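Local coordinates for protein mosquitocidal toxin (Bacillus sphaericus, PDB 2CB4) that probably acts as an ADP-ribosyltransferase toxin active against mosquitoes, here represented by its catalytic domain alone, at residues A[89-94]-A[186-192]; A[142-147]-A[277-281]; A[205-211]-A[227-232]. The protein carries 1 engineered substitution. All coordinates share one frame. Numbering follows the deposited sequence.

Contact 1 of 3, residues A[89-94]-A[186-192]; sequences IFLNGF and GIRPEFI
The last turn of helix 86-92 runs into an extended exit at Gly93 and Phe94, which lies antiparallel to Gly186-Arg188 before residues 186-192 curl into the 3-10 turn 189-191. Gly93 leaves helical geometry with positive phi (78/-160), its N bonded to Ile89 O (2.7 Å). Phe94 and Ile187 form a single antiparallel hydrogen-bonded bridge, CA-CA 5.0 Å, with Phe94 N to Ile187 O at 2.8 Å and Ile187 N to Phe94 O at 3.0 Å. At Gly93, whose CA is 3.9 Å from Pro189 CA, a side chain would clash with Ile187 O and Pro189 CD; at Gly186 it would strike Phe94 O. Pro189 fits against the helix end, its CB 3.4 Å from Phe90 O and its CG 3.7 Å from Leu91 O. Ile192 (m,t) points toward the helix: its CD1 meets Ile89 CG2 and Phe94 CE2, both at 3.5 Å, while its CG2 lies at the Phe90 ring edge, 3.8 Å from CE1. Phe94 packs edge-to-face on Tyr154 of strand 150-156. Two backbone bonds and an apolar cluster of Ile89, Phe90, Phe94 and Ile192 fix the helix exit to the loop between strands 180-184 and 192-199, with close backbone approach possible because glycine stands at both tight points.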
loop_
_atom_site.group_PDB
_atom_site.type_symbol
_atom_site.label_atom_id
_atom_site.label_comp_id
_atom_site.label_asym_id
_atom_site.label_seq_id
_atom_site.Cartn_x
_atom_site.Cartn_y
_atom_site.Cartn_z
ATOM N N ILE A 89 -13.086 -27.679 -10.185
ATOM C CA ILE A 89 -13.480 -27.926 -11.571
ATOM C C ILE A 89 -14.972 -27.954 -11.924
ATOM O O ILE A 89 -15.379 -27.327 -12.922
ATOM C CB ILE A 89 -12.716 -29.152 -12.180
ATOM C CG1 ILE A 89 -11.183 -29.010 -11.960
ATOM C CG2 ILE A 89 -13.100 -29.353 -13.677
ATOM C CD1 ILE A 89 -10.596 -27.672 -12.468
ATOM N N PHE A 90 -15.786 -28.654 -11.129
ATOM C CA PHE A 90 -17.233 -28.722 -11.405
ATOM C C PHE A 90 -17.903 -27.387 -11.091
ATOM O O PHE A 90 -19.050 -27.149 -11.467
ATOM C CB PHE A 90 -17.938 -29.834 -10.614
ATOM C CG PHE A 90 -17.686 -31.224 -11.135
ATOM C CD1 PHE A 90 -16.968 -31.434 -12.285
ATOM C CD2 PHE A 90 -18.159 -32.337 -10.441
ATOM C CE1 PHE A 90 -16.722 -32.724 -12.741
ATOM C CE2 PHE A 90 -17.902 -33.622 -10.908
ATOM C CZ PHE A 90 -17.197 -33.809 -12.058
ATOM N N LEU A 91 -17.191 -26.521 -10.382
ATOM C CA LEU A 91 -17.737 -25.218 -10.048
ATOM C C LEU A 91 -17.294 -24.157 -11.065
ATOM O O LEU A 91 -18.087 -23.347 -11.505
ATOM C CB LEU A 91 -17.272 -24.802 -8.655
ATOM C CG LEU A 91 -17.682 -23.377 -8.227
ATOM C CD1 LEU A 91 -19.197 -23.244 -8.054
ATOM C CD2 LEU A 91 -16.974 -22.916 -6.951
ATOM N N ASN A 92 -16.015 -24.177 -11.421
ATOM C CA ASN A 92 -15.423 -23.180 -12.304
ATOM C C ASN A 92 -15.123 -23.590 -13.742
ATOM O O ASN A 92 -14.871 -22.737 -14.565
ATOM C CB ASN A 92 -14.072 -22.734 -11.681
ATOM C CG ASN A 92 -14.240 -22.084 -10.341
ATOM O OD1 ASN A 92 -14.957 -21.102 -10.206
ATOM N ND2 ASN A 92 -13.607 -22.649 -9.331
ATOM N N GLY A 93 -15.079 -24.893 -14.005
ATOM C CA GLY A 93 -14.737 -25.429 -15.304
ATOM C C GLY A 93 -13.218 -25.363 -15.466
ATOM O O GLY A 93 -12.463 -25.246 -14.490
ATOM N N PHE A 94 -12.765 -25.415 -16.704
ATOM C CA PHE A 94 -11.337 -25.298 -16.979
ATOM C C PHE A 94 -11.063 -23.908 -17.517
ATOM O O PHE A 94 -11.353 -23.610 -18.675
ATOM C CB PHE A 94 -10.889 -26.358 -17.964
ATOM C CG PHE A 94 -10.949 -27.748 -17.400
ATOM C CD1 PHE A 94 -10.110 -28.119 -16.337
ATOM C CD2 PHE A 94 -11.860 -28.685 -17.903
ATOM C CE1 PHE A 94 -10.164 -29.417 -15.810
ATOM C CE2 PHE A 94 -11.927 -29.974 -17.369
ATOM C CZ PHE A 94 -11.068 -30.342 -16.320
ATOM N N GLY A 186 -10.886 -21.966 -22.806
ATOM C CA GLY A 186 -11.253 -22.990 -21.841
ATOM C C GLY A 186 -12.614 -23.637 -22.070
ATOM O O GLY A 186 -13.211 -23.511 -23.144
ATOM N N ILE A 187 -13.082 -24.335 -21.038
ATOM C CA ILE A 187 -14.313 -25.103 -21.050
ATOM C C ILE A 187 -15.152 -24.855 -19.782
ATOM O O ILE A 187 -14.675 -25.040 -18.671
ATOM C CB ILE A 187 -13.919 -26.609 -21.084
ATOM C CG1 ILE A 187 -12.911 -26.863 -22.213
ATOM C CG2 ILE A 187 -15.145 -27.543 -21.130
ATOM C CD1 ILE A 187 -12.186 -28.200 -22.122
ATOM N N ARG A 188 -16.413 -24.468 -19.957
ATOM C CA ARG A 188 -17.311 -24.240 -18.827
ATOM C C ARG A 188 -17.696 -25.566 -18.153
ATOM O O ARG A 188 -17.685 -26.611 -18.795
ATOM C CB ARG A 188 -18.520 -23.467 -19.313
ATOM C CG ARG A 188 -18.113 -22.057 -19.770
ATOM C CD ARG A 188 -19.331 -21.159 -19.975
ATOM N NE ARG A 188 -20.345 -21.770 -20.844
ATOM C CZ ARG A 188 -20.354 -21.696 -22.174
ATOM N NH1 ARG A 188 -19.387 -21.063 -22.810
ATOM N NH2 ARG A 188 -21.321 -22.268 -22.875
ATOM N N PRO A 189 -18.027 -25.533 -16.856
ATOM C CA PRO A 189 -18.326 -26.778 -16.122
ATOM C C PRO A 189 -19.495 -27.618 -16.617
ATOM O O PRO A 189 -19.551 -28.840 -16.375
ATOM C CB PRO A 189 -18.552 -26.287 -14.675
ATOM C CG PRO A 189 -18.904 -24.838 -14.803
ATOM C CD PRO A 189 -18.139 -24.335 -15.982
ATOM N N GLU A 190 -20.455 -26.987 -17.279
ATOM C CA GLU A 190 -21.623 -27.740 -17.780
ATOM C C GLU A 190 -21.270 -28.741 -18.892
ATOM O O GLU A 190 -22.070 -29.582 -19.243
ATOM C CB GLU A 190 -22.790 -26.808 -18.166
ATOM C CG GLU A 190 -22.514 -25.875 -19.357
ATOM C CD GLU A 190 -21.997 -24.528 -18.946
ATOM O OE1 GLU A 190 -21.428 -24.422 -17.839
ATOM O OE2 GLU A 190 -22.145 -23.572 -19.750
ATOM N N PHE A 191 -20.049 -28.664 -19.410
ATOM C CA PHE A 191 -19.555 -29.585 -20.444
ATOM C C PHE A 191 -18.699 -30.723 -19.856
ATOM O O PHE A 191 -18.137 -31.539 -20.599
ATOM C CB PHE A 191 -18.749 -28.799 -21.476
ATOM C CG PHE A 191 -19.568 -27.739 -22.155
ATOM C CD1 PHE A 191 -20.782 -28.094 -22.782
ATOM C CD2 PHE A 191 -19.194 -26.402 -22.114
ATOM C CE1 PHE A 191 -21.580 -27.119 -23.374
ATOM C CE2 PHE A 191 -19.991 -25.434 -22.698
ATOM C CZ PHE A 191 -21.205 -25.790 -23.318
ATOM N N ILE A 192 -18.590 -30.756 -18.527
ATOM C CA ILE A 192 -17.802 -31.766 -17.827
ATOM C C ILE A 192 -18.788 -32.692 -17.158
ATOM O O ILE A 192 -19.511 -32.305 -16.234
ATOM C CB ILE A 192 -16.792 -31.127 -16.815
ATOM C CG1 ILE A 192 -16.123 -29.888 -17.447
ATOM C CG2 ILE A 192 -15.765 -32.159 -16.358
ATOM C CD1 ILE A 192 -15.172 -29.131 -16.511
#

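Contact 2 of 3, residues A[142-147]-A[277-281]; sequences TPHSAN and LNVIQ
Leu277, in an unusual p,p conformation, overlaps Ala146: its CD2 comes 3.7 Å from Ala146 CB and 3.5 Å from Ala146 O, while its CD1 approaches Thr142 CG2 at 4.1 Å. Leu277 also touches Trp81 of strand 78-82. The Thr142 methyl CG2 meets Val279 CG2 at 3.8 Å, so Leu277 and Val279 both pack on the threonine methyl. The backbones keep apart, with CA-CA separations of 7.7 Å for Ala146-Leu277 and 7.1 Å for Asn147-Val279. In residues 142-147 a short strand, 142-143, leads into a type I beta turn from Pro143 to Ala146, closed by Ala146 N to Pro143 O at 3.1 Å; the strand pairs antiparallel with 264-265 in a small two-stranded sheet. The 277-281 segment is irregular: Asn278 has positive phi (62/34), after which Val279 (-120/129) and Ile280 are extended. Asn147 (chi1 m) points toward residues 277-281 and has the largest covered area of the contact, 108 Å², packing on Leu277, Val279 and the end of Gln281, whose NE2 bonds to Asn200 O. A water donates to both Thr142 OG1 (2.6 Å) and Leu277 O (2.5 Å), and Thr142 OG1 is also hydrogen-bonded to Pro140 O.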
loop_
_atom_site.group_PDB
_atom_site.type_symbol
_atom_site.label_atom_id
_atom_site.label_comp_id
_atom_site.label_asym_id
_atom_site.label_seq_id
_atom_site.Cartn_x
_atom_site.Cartn_y
_atom_site.Cartn_z
ATOM N N THR A 142 -1.691 -40.782 -21.147
ATOM C CA THR A 142 -1.671 -40.665 -19.697
ATOM C C THR A 142 -0.399 -39.937 -19.246
ATOM O O THR A 142 0.673 -40.150 -19.819
ATOM C CB THR A 142 -1.689 -42.088 -19.106
ATOM O OG1 THR A 142 -2.855 -42.773 -19.563
ATOM C CG2 THR A 142 -1.658 -42.094 -17.575
ATOM N N PRO A 143 -0.506 -39.082 -18.218
ATOM C CA PRO A 143 0.671 -38.360 -17.722
ATOM C C PRO A 143 1.676 -39.319 -17.081
ATOM O O PRO A 143 1.303 -40.324 -16.485
ATOM C CB PRO A 143 0.091 -37.400 -16.661
ATOM C CG PRO A 143 -1.350 -37.362 -16.864
ATOM C CD PRO A 143 -1.760 -38.598 -17.600
ATOM N N HIS A 144 2.961 -38.998 -17.171
ATOM C CA HIS A 144 3.985 -39.850 -16.554
ATOM C C HIS A 144 3.805 -39.961 -15.042
ATOM O O HIS A 144 4.167 -40.956 -14.443
ATOM C CB HIS A 144 5.396 -39.280 -16.841
ATOM C CG HIS A 144 5.832 -39.456 -18.254
ATOM N ND1 HIS A 144 6.543 -38.493 -18.947
ATOM C CD2 HIS A 144 5.654 -40.490 -19.116
ATOM C CE1 HIS A 144 6.798 -38.938 -20.163
ATOM N NE2 HIS A 144 6.280 -40.150 -20.285
ATOM N N SER A 145 3.274 -38.916 -14.417
ATOM C CA SER A 145 3.108 -38.903 -12.957
ATOM C C SER A 145 1.770 -39.468 -12.468
ATOM O O SER A 145 1.470 -39.388 -11.277
ATOM C CB SER A 145 3.156 -37.453 -12.496
ATOM O OG SER A 145 1.953 -36.809 -12.897
ATOM N N ALA A 146 0.964 -40.014 -13.377
ATOM C CA ALA A 146 -0.366 -40.507 -13.048
ATOM C C ALA A 146 -0.505 -41.493 -11.880
ATOM O O ALA A 146 -1.555 -41.537 -11.212
ATOM C CB ALA A 146 -1.094 -41.020 -14.325
ATOM N N ASN A 147 0.525 -42.295 -11.649
ATOM C CA ASN A 147 0.497 -43.304 -10.577
ATOM C C ASN A 147 0.895 -42.707 -9.221
ATOM O O ASN A 147 0.892 -43.390 -8.214
ATOM C CB ASN A 147 1.490 -44.442 -10.914
ATOM C CG ASN A 147 0.870 -45.545 -11.787
ATOM O OD1 ASN A 147 1.589 -46.391 -12.309
ATOM N ND2 ASN A 147 -0.455 -45.569 -11.903
ATOM N N LEU A 277 -5.043 -47.210 -13.944
ATOM C CA LEU A 277 -5.027 -46.340 -15.120
ATOM C C LEU A 277 -4.097 -46.958 -16.204
ATOM O O LEU A 277 -3.648 -46.268 -17.151
ATOM C CB LEU A 277 -4.669 -44.874 -14.789
ATOM C CG LEU A 277 -3.600 -44.520 -13.756
ATOM C CD1 LEU A 277 -2.244 -44.588 -14.381
ATOM C CD2 LEU A 277 -3.909 -43.108 -13.274
ATOM N N ASN A 278 -3.837 -48.267 -16.042
ATOM C CA ASN A 278 -3.036 -49.084 -16.984
ATOM C C ASN A 278 -1.577 -48.680 -17.175
ATOM O O ASN A 278 -1.038 -48.795 -18.284
ATOM C CB ASN A 278 -3.716 -49.155 -18.366
ATOM C CG ASN A 278 -4.882 -50.128 -18.406
ATOM O OD1 ASN A 278 -5.585 -50.196 -19.405
ATOM N ND2 ASN A 278 -5.077 -50.895 -17.338
ATOM N N VAL A 279 -0.951 -48.181 -16.107
ATOM C CA VAL A 279 0.456 -47.796 -16.135
ATOM C C VAL A 279 1.123 -48.669 -15.077
ATOM O O VAL A 279 0.620 -48.795 -13.949
ATOM C CB VAL A 279 0.684 -46.278 -15.859
ATOM C CG1 VAL A 279 2.177 -45.985 -15.674
ATOM C CG2 VAL A 279 0.117 -45.428 -16.992
ATOM N N ILE A 280 2.213 -49.327 -15.475
ATOM C CA ILE A 280 2.967 -50.228 -14.602
ATOM C C ILE A 280 3.609 -49.510 -13.395
ATOM O O ILE A 280 4.254 -48.455 -13.542
ATOM C CB ILE A 280 4.071 -50.990 -15.422
ATOM C CG1 ILE A 280 3.425 -51.954 -16.432
ATOM C CG2 ILE A 280 5.035 -51.742 -14.494
ATOM C CD1 ILE A 280 4.374 -52.416 -17.541
ATOM N N GLN A 281 3.439 -50.106 -12.207
ATOM C CA GLN A 281 4.010 -49.574 -10.960
ATOM C C GLN A 281 5.476 -50.015 -10.796
ATOM O O GLN A 281 6.408 -49.207 -10.977
ATOM C CB GLN A 281 3.192 -50.020 -9.738
ATOM C CG GLN A 281 1.755 -49.525 -9.729
ATOM C CD GLN A 281 1.574 -48.139 -9.103
ATOM O OE1 GLN A 281 2.531 -47.479 -8.670
ATOM N NE2 GLN A 281 0.308 -47.739 -8.981
HETATM O O HOH W 1 -4.616 -44.191 -18.262
#

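Contact 3 of 3, residues A[205-211]-A[227-232]; sequences RIWINPN and ISKVFW
Two strands run parallel, 205-208 beside 229-231, with axes 4.7 Å apart at closest and 26° between their directions. The register pairs Ile206 with Lys229, Trp207 with Val230 and Ile208 with Phe231 (CA-CA 4.6, 4.9 and 4.8 Å). Ile206 N bonds to Ser228 O, Val230 N to Ile206 O and Ile208 N to Val230 O, each at 2.8 Å; Trp232 N to Ile208 O (3.0 Å) closes the series. On one face, the Phe231 ring lies over Ile208, whose CB is 4.2 Å from the ring centroid in a CH-pi contact, and Pro210 CG lies at the edge of the Phe231 ring, 4.2 Å from Phe231 CB. Ile206 CD1 fits against Ile227 CG2 at 3.7 Å. On the opposite face, Val230 sits over the Trp207 ring, CG1 to CZ3 at 3.5 Å, and Trp232 CB abuts Trp207 CE3 at 4.0 Å. Where the strands begin, Arg205 curls to bond Ser228 OG through NE (3.0 Å) and NH2 (3.2 Å). After the strand, Asn209 OD1 accepts from Asn211 N in an Asx turn. This is the parallel pair at the margin of the domain's mixed sheet, in which 202-208 also pairs antiparallel with 192-199, its strands joined by a long irregular connection.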
loop_
_atom_site.group_PDB
_atom_site.type_symbol
_atom_site.label_atom_id
_atom_site.label_comp_id
_atom_site.label_asym_id
_atom_site.label_seq_id
_atom_site.Cartn_x
_atom_site.Cartn_y
_atom_site.Cartn_z
ATOM N N ARG A 205 -12.932 -43.282 -6.525
ATOM C CA ARG A 205 -14.240 -42.667 -6.597
ATOM C C ARG A 205 -14.558 -42.158 -7.978
ATOM O O ARG A 205 -13.670 -41.711 -8.704
ATOM C CB ARG A 205 -14.295 -41.503 -5.617
ATOM C CG ARG A 205 -15.594 -40.756 -5.582
ATOM C CD ARG A 205 -15.681 -40.018 -4.263
ATOM N NE ARG A 205 -16.111 -40.898 -3.183
ATOM C CZ ARG A 205 -15.648 -40.852 -1.931
ATOM N NH1 ARG A 205 -14.714 -39.972 -1.595
ATOM N NH2 ARG A 205 -16.104 -41.706 -1.021
ATOM N N ILE A 206 -15.848 -42.196 -8.311
ATOM C CA ILE A 206 -16.358 -41.688 -9.578
ATOM C C ILE A 206 -17.322 -40.569 -9.217
ATOM O O ILE A 206 -18.245 -40.777 -8.443
ATOM C CB ILE A 206 -17.108 -42.772 -10.392
ATOM C CG1 ILE A 206 -16.135 -43.901 -10.754
ATOM C CG2 ILE A 206 -17.717 -42.155 -11.684
ATOM C CD1 ILE A 206 -16.813 -45.184 -11.174
ATOM N N TRP A 207 -17.057 -39.379 -9.743
ATOM C CA TRP A 207 -17.861 -38.194 -9.490
ATOM C C TRP A 207 -18.705 -37.882 -10.715
ATOM O O TRP A 207 -18.192 -37.847 -11.834
ATOM C CB TRP A 207 -16.947 -36.988 -9.272
ATOM C CG TRP A 207 -16.174 -37.034 -7.991
ATOM C CD1 TRP A 207 -14.894 -37.542 -7.792
ATOM C CD2 TRP A 207 -16.594 -36.498 -6.739
ATOM N NE1 TRP A 207 -14.534 -37.379 -6.479
ATOM C CE2 TRP A 207 -15.556 -36.747 -5.808
ATOM C CE3 TRP A 207 -17.774 -35.870 -6.299
ATOM C CZ2 TRP A 207 -15.655 -36.364 -4.466
ATOM C CZ3 TRP A 207 -17.865 -35.498 -4.962
ATOM C CH2 TRP A 207 -16.794 -35.728 -4.063
ATOM N N ILE A 208 -19.991 -37.627 -10.482
ATOM C CA ILE A 208 -20.922 -37.261 -11.535
ATOM C C ILE A 208 -21.272 -35.787 -11.350
ATOM O O ILE A 208 -21.544 -35.360 -10.236
ATOM C CB ILE A 208 -22.230 -38.073 -11.441
ATOM C CG1 ILE A 208 -21.941 -39.591 -11.364
ATOM C CG2 ILE A 208 -23.140 -37.754 -12.614
ATOM C CD1 ILE A 208 -21.266 -40.110 -12.568
ATOM N N ASN A 209 -21.249 -35.015 -12.436
ATOM C CA ASN A 209 -21.619 -33.593 -12.394
ATOM C C ASN A 209 -23.118 -33.549 -12.764
ATOM O O ASN A 209 -23.465 -33.720 -13.922
ATOM C CB ASN A 209 -20.832 -32.803 -13.441
ATOM C CG ASN A 209 -21.164 -31.330 -13.425
ATOM O OD1 ASN A 209 -21.930 -30.861 -12.590
ATOM N ND2 ASN A 209 -20.563 -30.584 -14.330
ATOM N N PRO A 210 -23.998 -33.343 -11.783
ATOM C CA PRO A 210 -25.455 -33.321 -12.060
ATOM C C PRO A 210 -25.879 -32.189 -13.008
ATOM O O PRO A 210 -26.959 -32.230 -13.579
ATOM C CB PRO A 210 -26.079 -33.084 -10.673
ATOM C CG PRO A 210 -24.998 -33.428 -9.695
ATOM C CD PRO A 210 -23.709 -33.036 -10.372
ATOM N N ASN A 211 -25.039 -31.163 -13.116
ATOM C CA ASN A 211 -25.296 -29.999 -13.952
ATOM C C ASN A 211 -24.754 -30.133 -15.367
ATOM O O ASN A 211 -24.710 -29.172 -16.115
ATOM C CB ASN A 211 -24.702 -28.740 -13.303
ATOM C CG ASN A 211 -25.085 -28.610 -11.845
ATOM O OD1 ASN A 211 -26.223 -28.834 -11.475
ATOM N ND2 ASN A 211 -24.135 -28.242 -11.022
ATOM N N ILE A 227 -17.461 -49.276 -7.215
ATOM C CA ILE A 227 -16.612 -48.178 -6.860
ATOM C C ILE A 227 -17.551 -47.056 -6.381
ATOM O O ILE A 227 -18.615 -46.836 -6.962
ATOM C CB ILE A 227 -15.651 -47.795 -8.032
ATOM C CG1 ILE A 227 -14.363 -48.610 -7.879
ATOM C CG2 ILE A 227 -15.281 -46.316 -7.993
ATOM C CD1 ILE A 227 -13.760 -48.863 -9.110
ATOM N N SER A 228 -17.191 -46.397 -5.278
ATOM C CA SER A 228 -18.003 -45.277 -4.748
ATOM C C SER A 228 -18.327 -44.295 -5.912
ATOM O O SER A 228 -17.428 -43.788 -6.584
ATOM C CB SER A 228 -17.181 -44.524 -3.673
ATOM O OG SER A 228 -17.858 -43.385 -3.127
ATOM N N LYS A 229 -19.609 -44.051 -6.148
ATOM C CA LYS A 229 -20.064 -43.124 -7.179
ATOM C C LYS A 229 -20.802 -41.990 -6.459
ATOM O O LYS A 229 -21.762 -42.229 -5.738
ATOM C CB LYS A 229 -20.985 -43.814 -8.170
ATOM C CG LYS A 229 -21.508 -42.890 -9.250
ATOM C CD LYS A 229 -22.158 -43.685 -10.383
ATOM C CE LYS A 229 -21.132 -44.442 -11.222
ATOM N NZ LYS A 229 -21.714 -45.076 -12.468
ATOM N N VAL A 230 -20.330 -40.757 -6.630
ATOM C CA VAL A 230 -20.915 -39.614 -5.954
ATOM C C VAL A 230 -21.427 -38.524 -6.896
ATOM O O VAL A 230 -20.766 -38.173 -7.868
ATOM C CB VAL A 230 -19.867 -39.011 -4.950
ATOM C CG1 VAL A 230 -20.404 -37.799 -4.229
ATOM C CG2 VAL A 230 -19.447 -40.053 -3.945
ATOM N N PHE A 231 -22.612 -37.991 -6.583
ATOM C CA PHE A 231 -23.211 -36.878 -7.323
ATOM C C PHE A 231 -22.743 -35.634 -6.626
ATOM O O PHE A 231 -23.027 -35.410 -5.464
ATOM C CB PHE A 231 -24.742 -36.962 -7.353
ATOM C CG PHE A 231 -25.215 -38.071 -8.206
ATOM C CD1 PHE A 231 -25.604 -37.840 -9.516
ATOM C CD2 PHE A 231 -25.072 -39.390 -7.762
ATOM C CE1 PHE A 231 -25.961 -38.898 -10.341
ATOM C CE2 PHE A 231 -25.413 -40.463 -8.587
ATOM C CZ PHE A 231 -25.865 -40.210 -9.880
ATOM N N TRP A 232 -21.971 -34.846 -7.349
ATOM C CA TRP A 232 -21.388 -33.660 -6.797
ATOM C C TRP A 232 -22.341 -32.514 -6.512
ATOM O O TRP A 232 -23.369 -32.357 -7.172
ATOM C CB TRP A 232 -20.317 -33.193 -7.793
ATOM C CG TRP A 232 -19.576 -31.950 -7.366
ATOM C CD1 TRP A 232 -18.475 -31.887 -6.535
ATOM C CD2 TRP A 232 -19.885 -30.579 -7.732
ATOM N NE1 TRP A 232 -18.095 -30.572 -6.368
ATOM C CE2 TRP A 232 -18.940 -29.752 -7.083
ATOM C CE3 TRP A 232 -20.890 -29.978 -8.515
ATOM C CZ2 TRP A 232 -18.938 -28.359 -7.227
ATOM C CZ3 TRP A 232 -20.905 -28.585 -8.627
ATOM C CH2 TRP A 232 -19.922 -27.797 -7.990
#

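In the fold
Contacts 1 and 3 adjoin, their centres 15 Å apart: Ile192 O probably accepts a hydrogen bond from Asn209 ND2 (2.8 Å), and Phe90 meets Trp232 edge-to-face, CD2 to CG 3.4 Å, so helix 86-92 and the end of the strand pair pack directly on each other. Contact 2 stands apart, its centre about 24 Å from that of contact 1 and 22 Å from that of contact 3. It is nevertheless tied to the assembly, where Asn211 of contact 3 bonds to His144 of a neighbouring subunit. The engineered glutamine, probably replacing the catalytic glutamate expected of ADP-ribosyltransferases, begins strand 180-184, which leads into residues 186-192 of contact 1.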